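Local coordinates for LPXTG-motif cell wall anchor domain protein (PDB 5U5O), which probably acts in cell adhesion as a giant bacterial surface adhesin, of which this piece forms two Ig-like domains with intramolecular cross-links, at residues V122-A128 with E147-N153; F168-K172 with V279-E283; F196-Q202 with D226-E232. All blocks are in the same frame, centred on the assembly; numbering follows the deposited sequence. Where two conformers were deposited one is given.

In the fold
From the N terminus, the chain first builds the domain of the T-Q ester bond family. Interaction 1 closes a short excursion there, pairing strand 118-127 with the start of the long strand 150-178. That strand then carries the chain into the second, DUF5979 domain. Its continuation, 168-172, opens interaction 2, which closes only when the last strand, 281-291, lies beside it. Interaction 3 is nested inside this large loop and joins strands 193-200 and 226-232. Interactions 2 and 3 touch: L171 packs on V198, C228 and I230, so the two sheets of the second domain meet here. Interaction 1 is far from interaction 2, about 46 Å between centres.

Interaction 1. Residues V122-A128 with E147-N153; sequences VYEQLWA and EPVAKHN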
# COMPACT_ATOMS: atom_id res chain seq x y z
N VAL A 122 -11.29 10.73 3.65
CA VAL A 122 -12.13 11.14 4.78
C VAL A 122 -13.35 11.91 4.25
O VAL A 122 -13.22 12.77 3.36
CB VAL A 122 -11.36 12.07 5.71
CG1 VAL A 122 -12.25 12.69 6.77
CG2 VAL A 122 -10.23 11.28 6.36
N TYR A 123 -14.53 11.53 4.74
CA TYR A 123 -15.80 12.24 4.51
C TYR A 123 -16.16 12.90 5.83
O TYR A 123 -15.82 12.39 6.91
CB TYR A 123 -16.86 11.22 4.13
CG TYR A 123 -16.90 10.83 2.65
CD1 TYR A 123 -15.79 10.96 1.81
CD2 TYR A 123 -18.10 10.36 2.10
CE1 TYR A 123 -15.87 10.62 0.46
CE2 TYR A 123 -18.17 10.02 0.76
CZ TYR A 123 -17.06 10.15 -0.05
OH TYR A 123 -17.16 9.80 -1.38
N GLU A 124 -16.87 14.04 5.76
CA GLU A 124 -17.25 14.80 6.97
C GLU A 124 -18.64 15.39 6.79
O GLU A 124 -19.03 15.79 5.67
CB GLU A 124 -16.27 15.94 7.25
CG GLU A 124 -16.34 16.51 8.67
CD GLU A 124 -15.60 15.65 9.69
OE1 GLU A 124 -14.80 14.77 9.29
OE2 GLU A 124 -15.85 15.84 10.89
N GLN A 125 -19.40 15.42 7.87
CA GLN A 125 -20.69 16.12 7.87
C GLN A 125 -20.79 17.04 9.07
O GLN A 125 -20.24 16.75 10.17
CB GLN A 125 -21.87 15.15 7.85
CG GLN A 125 -21.80 14.09 6.75
CD GLN A 125 -20.88 12.92 7.13
OE1 GLN A 125 -20.94 12.43 8.25
NE2 GLN A 125 -20.01 12.50 6.20
N LEU A 126 -21.54 18.13 8.87
CA LEU A 126 -21.78 19.14 9.88
C LEU A 126 -23.27 19.24 10.13
O LEU A 126 -24.03 19.48 9.18
CB LEU A 126 -21.26 20.50 9.39
CG LEU A 126 -21.49 21.73 10.26
CD1 LEU A 126 -20.73 21.62 11.57
CD2 LEU A 126 -21.14 23.01 9.51
N TRP A 127 -23.69 19.18 11.40
CA TRP A 127 -25.09 19.17 11.81
C TRP A 127 -25.32 20.41 12.67
O TRP A 127 -24.60 20.66 13.65
CB TRP A 127 -25.44 17.91 12.61
CG TRP A 127 -25.35 16.62 11.85
CD1 TRP A 127 -24.22 15.93 11.55
CD2 TRP A 127 -26.45 15.83 11.38
NE1 TRP A 127 -24.54 14.78 10.88
CE2 TRP A 127 -25.90 14.68 10.77
CE3 TRP A 127 -27.84 15.98 11.40
CZ2 TRP A 127 -26.69 13.69 10.19
CZ3 TRP A 127 -28.63 15.00 10.82
CH2 TRP A 127 -28.04 13.87 10.21
N ALA A 128 -26.34 21.20 12.33
CA ALA A 128 -26.69 22.37 13.14
C ALA A 128 -27.31 21.98 14.48
O ALA A 128 -27.89 20.91 14.63
CB ALA A 128 -27.64 23.30 12.39
N GLU A 147 -31.15 16.11 8.11
CA GLU A 147 -29.90 15.93 7.38
C GLU A 147 -28.86 16.93 7.88
O GLU A 147 -29.21 17.94 8.49
CB GLU A 147 -30.14 16.14 5.89
CG GLU A 147 -30.99 15.04 5.26
CD GLU A 147 -31.12 15.17 3.75
OE1 GLU A 147 -30.88 16.27 3.21
OE2 GLU A 147 -31.49 14.17 3.10
N PRO A 148 -27.57 16.65 7.63
CA PRO A 148 -26.56 17.67 7.95
C PRO A 148 -26.79 18.93 7.12
O PRO A 148 -27.30 18.85 6.00
CB PRO A 148 -25.24 17.01 7.55
CG PRO A 148 -25.57 15.83 6.72
CD PRO A 148 -26.99 15.45 7.00
N VAL A 149 -26.41 20.06 7.70
CA VAL A 149 -26.47 21.32 6.95
C VAL A 149 -25.33 21.48 5.95
O VAL A 149 -25.45 22.30 5.03
CB VAL A 149 -26.55 22.58 7.86
CG1 VAL A 149 -27.85 22.56 8.64
CG2 VAL A 149 -25.35 22.70 8.79
N ALA A 150 -24.26 20.71 6.11
CA ALA A 150 -23.18 20.72 5.13
C ALA A 150 -22.47 19.39 5.17
O ALA A 150 -22.40 18.75 6.23
CB ALA A 150 -22.20 21.84 5.41
N LYS A 151 -21.93 19.00 4.03
CA LYS A 151 -21.14 17.77 3.90
C LYS A 151 -19.92 18.05 3.07
O LYS A 151 -19.91 18.94 2.22
CB LYS A 151 -21.94 16.69 3.19
CG LYS A 151 -23.28 16.34 3.80
CD LYS A 151 -24.01 15.26 3.01
CE LYS A 151 -24.35 15.70 1.59
NZ LYS A 151 -25.30 14.78 0.91
N HIS A 152 -18.90 17.22 3.30
CA HIS A 152 -17.72 17.14 2.47
C HIS A 152 -17.49 15.66 2.18
O HIS A 152 -16.64 14.99 2.81
CB HIS A 152 -16.53 17.81 3.15
CG HIS A 152 -15.36 18.05 2.26
ND1 HIS A 152 -14.55 17.03 1.82
CD2 HIS A 152 -14.83 19.19 1.76
CE1 HIS A 152 -13.58 17.52 1.08
NE2 HIS A 152 -13.72 18.84 1.02
N ASN A 153 -18.32 15.14 1.29
CA ASN A 153 -18.32 13.74 0.89
C ASN A 153 -17.74 13.67 -0.53
O ASN A 153 -18.46 13.40 -1.51
CB ASN A 153 -19.72 13.14 0.99
CG ASN A 153 -20.24 13.04 2.43
OD1 ASN A 153 -19.59 13.44 3.41
ND2 ASN A 153 -21.44 12.49 2.55
O HOH W 1 -14.02 14.22 1.05
O HOH W 2 -28.09 19.61 10.48
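This is an antiparallel strand pair broken by a classic beta bulge, in the domain of the T-Q ester bond family. The short strand axes lie 4.7 Å apart at 173°. E124 and H152 form a hydrogen-bonded pair: E124 N to H152 O is 3.1 Å and H152 N to E124 O is 2.8 Å. L126 N then donates to A150 O at 2.8 Å. L126 O takes two weak bonds, from A150 N at 3.3 Å and V149 N at 2.9 Å. The extra residue makes the bulge, as V149 and A150 both face L126. Past it, P148 swings over the indole of W127, with P148 CD 3.9 Å from the centroid of the six-membered ring, a CH-pi contact. At the other end N153 CA lies 3.5 Å above the centroid of the Y123 ring. The same ring meets Y51 edge-to-face. Q125 turns its amide to Q49 of the next strand. One water bridges A128 N (3.0 Å) and E147 O (2.8 Å). Strand 43-52 pairs with the other edge of 122-127, and L126 packs on V5 of strand 4-10. The bulged pair belongs to a beta sandwich, as expected of an Ig-like domain.

Interaction 2. Residues F168-K172 with V279-E283; sequences FGSLK and VANVE
The two segments run parallel, with strand axes 4.7 Å apart and 11° between their directions. F168-K172 is extended throughout. In V279-E283 the strand begins at N281, after A280, whose phi/psi of -96/-37° puts a bend at its start. The register pairs S170 with N281, L171 with V282 and K172 with E283, at CA-CA distances of 4.7, 4.9 and 4.6 Å. The ladder is S170 N to A280 O (3.0 Å), V282 N to S170 O (2.9 Å) and K172 N to V282 O (2.9 Å). G169 has its CA 3.2 Å from A280 O, where a CB would clash. S170 takes rotamer p, and its OG donates to N281 OD1 at 2.7 Å. One water donates to S170 OG (2.7 Å) and V282 O (2.8 Å). A second water lies 2.9 Å from F168 O and 2.7 Å from N281 OD1. K172 NZ and E283 OE1 form a long salt bridge of 3.7 Å on the face that also bears S170 and N281. L171 and V282, both t at chi1, fill the other face, with L171 CD1 3.8 Å from V282 CG1. Parallel pairing of first and last strands is a familiar feature of Ig-like sandwiches. Strand 216-223 flanks 168-172 on its other edge, strand 244-251 pairs with 281-291, and L171 and V282 pack on I269 of strand 264-269 in the facing sheet.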
# COMPACT_ATOMS: atom_id res chain seq x y z
N PHE A 168 8.18 -2.97 -0.68
CA PHE A 168 8.44 -4.07 -1.61
C PHE A 168 9.78 -4.73 -1.34
O PHE A 168 10.70 -4.13 -0.78
CB PHE A 168 8.40 -3.57 -3.07
CG PHE A 168 7.07 -3.00 -3.46
CD1 PHE A 168 6.07 -3.84 -3.93
CD2 PHE A 168 6.79 -1.65 -3.29
CE1 PHE A 168 4.82 -3.35 -4.25
CE2 PHE A 168 5.55 -1.15 -3.63
CZ PHE A 168 4.56 -2.00 -4.10
N GLY A 169 9.85 -5.99 -1.74
CA GLY A 169 11.07 -6.77 -1.72
C GLY A 169 11.68 -6.91 -3.10
O GLY A 169 11.23 -6.25 -4.07
N SER A 170 12.69 -7.80 -3.20
CA SER A 170 13.37 -8.02 -4.46
C SER A 170 13.98 -9.41 -4.48
O SER A 170 14.15 -10.06 -3.43
CB SER A 170 14.49 -7.00 -4.67
OG SER A 170 15.52 -7.12 -3.68
N LEU A 171 14.33 -9.83 -5.68
CA LEU A 171 14.96 -11.12 -5.91
C LEU A 171 16.14 -10.94 -6.81
O LEU A 171 16.01 -10.55 -7.98
CB LEU A 171 13.96 -12.08 -6.54
CG LEU A 171 14.45 -13.50 -6.88
CD1 LEU A 171 15.08 -14.25 -5.71
CD2 LEU A 171 13.26 -14.27 -7.42
N LYS A 172 17.32 -11.29 -6.28
CA LYS A 172 18.55 -11.32 -7.05
C LYS A 172 18.83 -12.77 -7.40
O LYS A 172 18.73 -13.64 -6.53
CB LYS A 172 19.72 -10.76 -6.26
CG LYS A 172 21.02 -10.69 -7.06
CD LYS A 172 22.24 -10.40 -6.19
CE LYS A 172 22.19 -9.02 -5.59
NZ LYS A 172 23.49 -8.62 -5.01
N VAL A 279 12.77 -12.37 5.45
CA VAL A 279 13.70 -11.66 4.54
C VAL A 279 13.01 -11.13 3.29
O VAL A 279 12.36 -11.92 2.60
CB VAL A 279 14.88 -12.58 4.11
CG1 VAL A 279 15.70 -11.99 2.97
CG2 VAL A 279 15.78 -12.84 5.30
N ALA A 280 13.15 -9.83 3.02
CA ALA A 280 12.48 -9.16 1.87
C ALA A 280 13.34 -9.04 0.59
O ALA A 280 12.79 -9.14 -0.50
CB ALA A 280 11.96 -7.78 2.28
N ASN A 281 14.66 -8.80 0.73
CA ASN A 281 15.58 -8.76 -0.43
C ASN A 281 16.34 -10.06 -0.51
O ASN A 281 17.33 -10.28 0.21
CB ASN A 281 16.50 -7.56 -0.35
CG ASN A 281 15.72 -6.25 -0.35
OD1 ASN A 281 14.98 -5.95 -1.29
ND2 ASN A 281 15.85 -5.48 0.72
N VAL A 282 15.79 -10.98 -1.27
CA VAL A 282 16.24 -12.35 -1.34
C VAL A 282 17.31 -12.47 -2.41
O VAL A 282 17.19 -11.81 -3.47
CB VAL A 282 15.02 -13.27 -1.64
CG1 VAL A 282 15.44 -14.70 -1.92
CG2 VAL A 282 13.99 -13.19 -0.52
N GLU A 283 18.33 -13.31 -2.14
CA GLU A 283 19.37 -13.55 -3.12
C GLU A 283 19.53 -15.05 -3.35
O GLU A 283 19.89 -15.78 -2.40
CB GLU A 283 20.69 -12.94 -2.66
CG GLU A 283 20.61 -11.47 -2.28
CD GLU A 283 21.84 -11.01 -1.54
OE1 GLU A 283 22.91 -10.88 -2.17
OE2 GLU A 283 21.74 -10.79 -0.31
O HOH W 3 13.27 -3.98 -2.15
O HOH W 4 17.46 -9.03 -3.44

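Interaction 3. Residues F196-Q202 with D226-E232; sequences FTVKCVQ and DTCTISE
This is an antiparallel pair inside one sheet of the Ig-like DUF5979 domain, and it carries the domain's disulfide cysteines. Strands 196-200 and 226-232 have axes 4.6 Å apart at 166°, both fully extended. V201 and Q202 leave the first strand in a helical conformation (phi/psi -71/-48° and -73/-38°). D226 meets them there: with chi1 at -150°, its OD1 accepts from Q202 N at 2.7 Å. T227 O takes V201 N at 3.0 Å. C228 faces C200 in a non-hydrogen-bonded pair, CA-CA 4.2 Å, a position suited to a cross-strand disulfide. The two cysteines form such a bond, but both have two conformers. In the ones given here, C200 chi1 is m and C228 chi1 is t, and the SG atoms of C200 and C228 stand 3.9 Å apart, unbonded. T229 pairs with K199 through T229 N to K199 O (2.8 Å) and K199 N to T229 O (2.9 Å). I230 lies opposite V198 on the cysteine face, which turns to L171 and F249 of the other sheet. I230 CG2 is 3.8 Å from F196 CD1. S231 pairs with T197 by two bonds of 2.9 Å, S231 N to T197 O and T197 N to S231 O, while its OG bonds E264. E232 ends the walk, its CG 4.0 Å from the centroid of the F196 ring, over the face.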
# COMPACT_ATOMS: atom_id res chain seq x y z
N PHE A 196 16.65 -17.69 -18.11
CA PHE A 196 15.79 -17.78 -16.96
C PHE A 196 14.50 -17.01 -17.18
O PHE A 196 14.45 -16.01 -17.92
CB PHE A 196 16.46 -17.21 -15.72
CG PHE A 196 17.54 -18.10 -15.19
CD1 PHE A 196 17.24 -19.09 -14.27
CD2 PHE A 196 18.84 -17.95 -15.62
CE1 PHE A 196 18.25 -19.92 -13.78
CE2 PHE A 196 19.85 -18.79 -15.15
CZ PHE A 196 19.54 -19.76 -14.21
N THR A 197 13.46 -17.48 -16.52
CA THR A 197 12.18 -16.78 -16.40
C THR A 197 11.81 -16.72 -14.95
O THR A 197 11.78 -17.76 -14.26
CB THR A 197 11.09 -17.50 -17.21
OG1 THR A 197 11.55 -17.66 -18.55
CG2 THR A 197 9.81 -16.72 -17.24
N VAL A 198 11.61 -15.52 -14.42
CA VAL A 198 11.24 -15.29 -13.03
C VAL A 198 9.81 -14.75 -13.05
O VAL A 198 9.48 -13.77 -13.80
CB VAL A 198 12.18 -14.27 -12.39
CG1 VAL A 198 11.69 -13.87 -11.00
CG2 VAL A 198 13.57 -14.87 -12.30
N LYS A 199 8.92 -15.36 -12.29
CA LYS A 199 7.51 -14.95 -12.24
C LYS A 199 7.14 -14.74 -10.81
O LYS A 199 7.51 -15.55 -9.93
CB LYS A 199 6.66 -16.06 -12.82
CG LYS A 199 6.93 -16.35 -14.28
CD LYS A 199 5.96 -17.40 -14.80
CE LYS A 199 6.15 -17.63 -16.28
NZ LYS A 199 5.23 -18.66 -16.82
N CYS A 200 6.37 -13.68 -10.54
CA CYS A 200 5.91 -13.44 -9.20
C CYS A 200 4.40 -13.35 -9.26
O CYS A 200 3.83 -12.55 -10.03
CB CYS A 200 6.52 -12.19 -8.64
SG CYS A 200 8.35 -12.15 -8.57
N VAL A 201 3.72 -14.19 -8.47
CA VAL A 201 2.29 -14.42 -8.70
C VAL A 201 1.43 -13.21 -8.32
O VAL A 201 0.62 -12.77 -9.13
CB VAL A 201 1.77 -15.75 -8.09
CG1 VAL A 201 1.75 -15.72 -6.58
CG2 VAL A 201 0.36 -16.07 -8.62
N GLN A 202 1.63 -12.62 -7.14
CA GLN A 202 0.86 -11.42 -6.71
C GLN A 202 1.30 -10.19 -7.49
O GLN A 202 0.44 -9.36 -7.87
CB GLN A 202 1.00 -11.18 -5.20
CG GLN A 202 0.54 -12.36 -4.34
CD GLN A 202 -0.95 -12.62 -4.46
OE1 GLN A 202 -1.70 -11.71 -4.79
NE2 GLN A 202 -1.37 -13.84 -4.19
N ASP A 226 5.09 -12.34 -1.51
CA ASP A 226 4.81 -12.93 -2.80
C ASP A 226 5.54 -14.27 -2.94
O ASP A 226 6.55 -14.57 -2.24
CB ASP A 226 5.22 -11.99 -3.95
CG ASP A 226 4.37 -12.16 -5.18
OD1 ASP A 226 3.58 -13.14 -5.28
OD2 ASP A 226 4.47 -11.27 -6.07
N THR A 227 4.96 -15.11 -3.78
CA THR A 227 5.59 -16.35 -4.21
C THR A 227 6.20 -16.11 -5.58
O THR A 227 5.51 -15.66 -6.50
CB THR A 227 4.55 -17.48 -4.31
OG1 THR A 227 4.02 -17.74 -3.01
CG2 THR A 227 5.14 -18.78 -4.86
N CYS A 228 7.51 -16.39 -5.71
CA CYS A 228 8.21 -16.17 -6.95
C CYS A 228 8.76 -17.53 -7.47
O CYS A 228 9.31 -18.33 -6.66
CB CYS A 228 9.34 -15.25 -6.64
SG CYS A 228 10.71 -15.18 -7.79
N THR A 229 8.63 -17.79 -8.75
CA THR A 229 9.20 -18.97 -9.38
C THR A 229 10.35 -18.55 -10.26
O THR A 229 10.35 -17.48 -10.89
CB THR A 229 8.16 -19.80 -10.15
OG1 THR A 229 7.58 -19.03 -11.21
CG2 THR A 229 7.04 -20.27 -9.22
N ILE A 230 11.37 -19.42 -10.29
CA ILE A 230 12.53 -19.25 -11.15
C ILE A 230 12.59 -20.51 -12.00
O ILE A 230 12.62 -21.63 -11.46
CB ILE A 230 13.82 -19.14 -10.29
CG1 ILE A 230 13.74 -17.98 -9.31
CG2 ILE A 230 15.04 -18.97 -11.18
CD1 ILE A 230 14.75 -18.04 -8.20
N SER A 231 12.69 -20.34 -13.31
CA SER A 231 12.69 -21.45 -14.26
C SER A 231 13.86 -21.26 -15.20
O SER A 231 13.94 -20.24 -15.89
CB SER A 231 11.41 -21.44 -15.11
OG SER A 231 10.25 -21.49 -14.31
N GLU A 232 14.77 -22.23 -15.23
CA GLU A 232 15.87 -22.21 -16.18
C GLU A 232 15.53 -23.03 -17.41
O GLU A 232 14.90 -24.07 -17.30
CB GLU A 232 17.15 -22.79 -15.55
CG GLU A 232 18.38 -22.52 -16.38
CD GLU A 232 19.67 -22.98 -15.73
OE1 GLU A 232 19.69 -23.24 -14.51
OE2 GLU A 232 20.64 -23.04 -16.50
O HOH W 5 9.28 -19.04 -13.42
O HOH W 6 13.39 -19.91 -18.90